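PDB 3TEV: glycosyl hyrolase, family 3 from Deinococcus radiodurans, which probably hydrolyses O-glycosidic bonds as a member of glycosyl hydrolase family 3. Local coordinates for residues 224-229 and 264-269; 236-239 and 243-246. One frame throughout, in Å; residues are numbered along the deposited sequence.

Contact 1: residues 224-229 and 264-269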
loop_
_atom_site.group_PDB
_atom_site.type_symbol
_atom_site.label_atom_id
_atom_site.label_comp_id
_atom_site.label_asym_id
_atom_site.label_seq_id
_atom_site.Cartn_x
_atom_site.Cartn_y
_atom_site.Cartn_z
ATOM N N THR A 224 0.669 -5.308 0.430
ATOM C CA THR A 224 1.194 -6.637 0.703
ATOM C C THR A 224 2.567 -6.606 1.343
ATOM O O THR A 224 3.347 -5.688 1.138
ATOM C CB THR A 224 1.428 -7.399 -0.574
ATOM O OG1 THR A 224 2.551 -6.788 -1.238
ATOM C CG2 THR A 224 0.228 -7.330 -1.446
ATOM N N ALA A 225 2.883 -7.689 2.012
ATOM C CA ALA A 225 4.103 -7.883 2.764
ATOM C C ALA A 225 5.114 -8.763 2.011
ATOM O O ALA A 225 4.736 -9.791 1.465
ATOM C CB ALA A 225 3.693 -8.600 4.055
ATOM N N HIS A 226 6.394 -8.397 2.038
ATOM C CA HIS A 226 7.460 -9.256 1.514
ATOM C C HIS A 226 7.744 -10.404 2.497
ATOM O O HIS A 226 8.845 -10.527 2.999
ATOM C CB HIS A 226 8.762 -8.469 1.296
ATOM C CG HIS A 226 8.629 -7.260 0.427
ATOM N ND1 HIS A 226 7.883 -7.247 -0.740
ATOM C CD2 HIS A 226 9.185 -6.028 0.534
ATOM C CE1 HIS A 226 7.966 -6.050 -1.292
ATOM N NE2 HIS A 226 8.752 -5.294 -0.543
ATOM N N ILE A 227 6.752 -11.236 2.774
ATOM C CA ILE A 227 6.915 -12.305 3.753
ATOM C C ILE A 227 6.518 -13.634 3.132
ATOM O O ILE A 227 5.559 -13.701 2.375
ATOM C CB ILE A 227 6.039 -12.030 5.003
ATOM C CG1 ILE A 227 6.431 -10.693 5.643
ATOM C CG2 ILE A 227 6.118 -13.190 6.027
ATOM C CD1 ILE A 227 5.338 -10.134 6.564
ATOM N N VAL A 228 7.267 -14.680 3.453
ATOM C CA VAL A 228 6.980 -16.015 2.950
ATOM C C VAL A 228 6.116 -16.737 3.989
ATOM O O VAL A 228 6.529 -16.877 5.150
ATOM C CB VAL A 228 8.301 -16.828 2.642
ATOM C CG1 VAL A 228 7.980 -18.188 2.052
ATOM C CG2 VAL A 228 9.219 -16.060 1.686
ATOM N N TYR A 229 4.915 -17.160 3.586
ATOM C CA TYR A 229 4.034 -17.983 4.447
ATOM C C TYR A 229 4.058 -19.429 3.965
ATOM O O TYR A 229 3.462 -19.734 2.925
ATOM C CB TYR A 229 2.602 -17.444 4.445
ATOM C CG TYR A 229 2.535 -16.040 4.978
ATOM C CD1 TYR A 229 2.034 -15.759 6.256
ATOM C CD2 TYR A 229 3.026 -14.987 4.214
ATOM C CE1 TYR A 229 2.023 -14.444 6.752
ATOM C CE2 TYR A 229 3.005 -13.698 4.679
ATOM C CZ TYR A 229 2.518 -13.424 5.938
ATOM O OH TYR A 229 2.530 -12.095 6.329
HETATM N N MSE A 264 9.612 -1.700 -2.985
HETATM C CA MSE A 264 10.527 -2.698 -3.582
HETATM C C MSE A 264 12.016 -2.447 -3.273
HETATM O O MSE A 264 12.873 -3.246 -3.661
HETATM C CB MSE A 264 10.309 -2.843 -5.092
HETATM C CG MSE A 264 8.868 -3.112 -5.518
HETATM SE SE MSE A 264 8.065 -4.733 -4.755
HETATM C CE MSE A 264 9.138 -6.134 -5.594
ATOM N N GLY A 265 12.299 -1.340 -2.578
ATOM C CA GLY A 265 13.657 -0.951 -2.170
ATOM C C GLY A 265 14.127 -1.478 -0.815
ATOM O O GLY A 265 15.191 -1.114 -0.326
HETATM N N MSE A 266 13.334 -2.342 -0.206
HETATM C CA MSE A 266 13.712 -2.931 1.065
HETATM C C MSE A 266 14.738 -4.039 0.875
HETATM O O MSE A 266 14.665 -4.818 -0.085
HETATM C CB MSE A 266 12.476 -3.391 1.829
HETATM C CG MSE A 266 11.727 -2.207 2.432
HETATM SE SE MSE A 266 9.927 -2.661 2.979
HETATM C CE MSE A 266 10.354 -3.827 4.510
ATOM N N GLN A 267 15.698 -4.074 1.796
ATOM C CA GLN A 267 16.942 -4.818 1.636
ATOM C C GLN A 267 16.781 -6.293 1.259
ATOM O O GLN A 267 17.443 -6.770 0.339
ATOM C CB GLN A 267 17.810 -4.678 2.891
ATOM C CG GLN A 267 19.292 -4.936 2.641
ATOM C CD GLN A 267 20.178 -4.657 3.861
ATOM O OE1 GLN A 267 19.718 -4.669 5.008
ATOM N NE2 GLN A 267 21.464 -4.418 3.607
ATOM N N ALA A 268 15.910 -7.012 1.966
ATOM C CA ALA A 268 15.746 -8.450 1.735
ATOM C C ALA A 268 15.297 -8.769 0.305
ATOM O O ALA A 268 15.783 -9.728 -0.292
ATOM C CB ALA A 268 14.797 -9.068 2.762
ATOM N N ILE A 269 14.380 -7.968 -0.239
ATOM C CA ILE A 269 13.967 -8.126 -1.634
ATOM C C ILE A 269 15.123 -7.767 -2.562
ATOM O O ILE A 269 15.469 -8.518 -3.488
ATOM C CB ILE A 269 12.730 -7.256 -1.972
ATOM C CG1 ILE A 269 11.450 -7.975 -1.552
ATOM C CG2 ILE A 269 12.683 -6.907 -3.477
ATOM C CD1 ILE A 269 10.947 -9.020 -2.543
#
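H226 CG stands anti to the carbonyl carbon (chi1 -55°), which lays the imidazole across I269, whose CG1 is likewise anti to the carbonyl carbon (chi1 -83°) and comes up to meet it. The two side chains cross at about a right angle where neighbouring beta-alpha loops of the TIM barrel meet, one following strand 221-224 and the other strand 258-261. I269 CG1 sits over the centre of one imidazole face, 3.6 Å from the centroid of the H226 ring, in a CH-pi contact almost along the ring normal; its CD1 reaches the ND1 side of the same face, 4.0 Å from H226 ND1. Two selenomethionines approach from other directions, both oblique to the ring. M264 folds its end back toward the ring to place SE 3.7 Å from H226 CE1, while M266 SE comes 4.2 Å from H226 CD2, so the selenium atoms flank the NE2 corner. That corner is hydrogen-bonded to S263 O, and ND1 to T239 OG1; with both nitrogens engaged, the rotation of the ring is fixed. On the backbone side, H226 is the centre of an inverse gamma turn, and M266 holds the N-cap position of helix 267-272. The turn is closed by a weak bond from I227 N to A225 O, 2.8 Å long.

Contact 2: residues 236-239 and 243-246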
loop_
_atom_site.group_PDB
_atom_site.type_symbol
_atom_site.label_atom_id
_atom_site.label_comp_id
_atom_site.label_asym_id
_atom_site.label_seq_id
_atom_site.Cartn_x
_atom_site.Cartn_y
_atom_site.Cartn_z
ATOM N N HIS A 236 7.567 -18.206 -2.506
ATOM C CA HIS A 236 7.598 -16.793 -2.886
ATOM C C HIS A 236 7.095 -15.913 -1.749
ATOM O O HIS A 236 6.179 -16.308 -1.022
ATOM C CB HIS A 236 6.742 -16.545 -4.137
ATOM C CG HIS A 236 7.140 -17.370 -5.319
ATOM N ND1 HIS A 236 8.315 -17.163 -6.011
ATOM C CD2 HIS A 236 6.518 -18.406 -5.935
ATOM C CE1 HIS A 236 8.402 -18.039 -6.997
ATOM N NE2 HIS A 236 7.326 -18.806 -6.971
ATOM N N PRO A 237 7.686 -14.720 -1.584
ATOM C CA PRO A 237 7.050 -13.753 -0.671
ATOM C C PRO A 237 5.655 -13.387 -1.188
ATOM O O PRO A 237 5.404 -13.454 -2.409
ATOM C CB PRO A 237 7.966 -12.533 -0.738
ATOM C CG PRO A 237 8.737 -12.687 -2.021
ATOM C CD PRO A 237 8.849 -14.163 -2.295
ATOM N N ALA A 238 4.761 -12.994 -0.284
ATOM C CA ALA A 238 3.379 -12.659 -0.656
ATOM C C ALA A 238 3.270 -11.693 -1.849
ATOM O O ALA A 238 2.437 -11.889 -2.756
ATOM C CB ALA A 238 2.637 -12.124 0.525
ATOM N N THR A 239 4.140 -10.680 -1.864
ATOM C CA THR A 239 4.126 -9.652 -2.898
ATOM C C THR A 239 4.418 -10.234 -4.280
ATOM O O THR A 239 4.105 -9.607 -5.298
ATOM C CB THR A 239 5.192 -8.576 -2.608
ATOM O OG1 THR A 239 6.436 -9.241 -2.398
ATOM C CG2 THR A 239 4.893 -7.851 -1.322
ATOM N N ARG A 243 -0.327 -17.398 -5.845
ATOM C CA ARG A 243 -1.219 -18.167 -4.974
ATOM C C ARG A 243 -1.877 -17.256 -3.921
ATOM O O ARG A 243 -3.053 -17.443 -3.576
ATOM C CB ARG A 243 -0.488 -19.337 -4.302
ATOM C CG ARG A 243 -0.034 -20.430 -5.283
ATOM C CD ARG A 243 0.646 -21.624 -4.590
ATOM N NE ARG A 243 -0.257 -22.239 -3.611
ATOM C CZ ARG A 243 -0.284 -23.533 -3.299
ATOM N NH1 ARG A 243 0.544 -24.394 -3.890
ATOM N NH2 ARG A 243 -1.152 -23.967 -2.395
ATOM N N ILE A 244 -1.127 -16.269 -3.431
ATOM C CA ILE A 244 -1.626 -15.413 -2.367
ATOM C C ILE A 244 -2.430 -14.235 -2.921
ATOM O O ILE A 244 -3.579 -14.022 -2.520
ATOM C CB ILE A 244 -0.490 -14.923 -1.443
ATOM C CG1 ILE A 244 0.078 -16.130 -0.659
ATOM C CG2 ILE A 244 -0.997 -13.788 -0.544
ATOM C CD1 ILE A 244 1.209 -15.816 0.282
ATOM N N LEU A 245 -1.846 -13.493 -3.860
ATOM C CA LEU A 245 -2.522 -12.322 -4.370
ATOM C C LEU A 245 -3.739 -12.670 -5.228
ATOM O O LEU A 245 -4.761 -11.980 -5.130
ATOM C CB LEU A 245 -1.561 -11.420 -5.128
ATOM C CG LEU A 245 -0.312 -10.974 -4.371
ATOM C CD1 LEU A 245 0.428 -9.990 -5.215
ATOM C CD2 LEU A 245 -0.596 -10.358 -2.986
ATOM N N THR A 246 -3.647 -13.717 -6.055
ATOM C CA THR A 246 -4.751 -14.086 -6.946
ATOM C C THR A 246 -5.578 -15.227 -6.347
ATOM O O THR A 246 -6.782 -15.094 -6.168
ATOM C CB THR A 246 -4.275 -14.424 -8.402
ATOM O OG1 THR A 246 -3.669 -13.266 -8.994
ATOM C CG2 THR A 246 -5.449 -14.860 -9.297
#
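The connection that leads into helix 242-252 of the TIM barrel folds back on the first turn of that helix: the 3-10 turn beginning at A238 packs against I244 and L245, with no hydrogen bond between the two segments. The extended I244 side chain lies against the CA and methyl of A238. With chi2 at 179°, I244 carries its CD1 tip to 3.9 Å from A238 CA, and its other branch flanks the methyl, I244 CG2 being 4.1 Å from A238 CB. One residue on, L245 meets carbonyl oxygens instead. Its CG stands beside the backbone N (chi1 -55°), which brings the branch point to 3.3 Å from A238 O and CD2 to 3.4 Å from the same oxygen, a tight apolar packing against a polar atom. Beyond this pair, I244 also touches L232 in the preceding loop, and L245 and T239 both reach T224 of strand 221-224, tying the helix start to the barrel sheet. I244 N is bonded to S241 OG, in the short link between the two segments. The other L245 methyl, CD1, lies 3.7 Å from T239 O.

Contacts 1 and 2 lie on the same side of the chain's centre, their own centres 11 Å apart. Along the chain, 224-229 comes first, then both segments of contact 2, then 264-269, so the whole of contact 2 falls within the excursion that contact 1 closes. That excursion leaves strand 221-224, runs through helix 242-252 and returns by the adjacent parallel strand 258-261, one beta-alpha-beta step of the barrel. Two probable hydrogen bonds join segments 224-229 and 236-239: I227 O lies 2.9 Å from A238 N, and H226 ND1 lies 3.0 Å from T239 OG1. Through them the loop after strand 221-224 is linked directly to the turn that packs on the helix start.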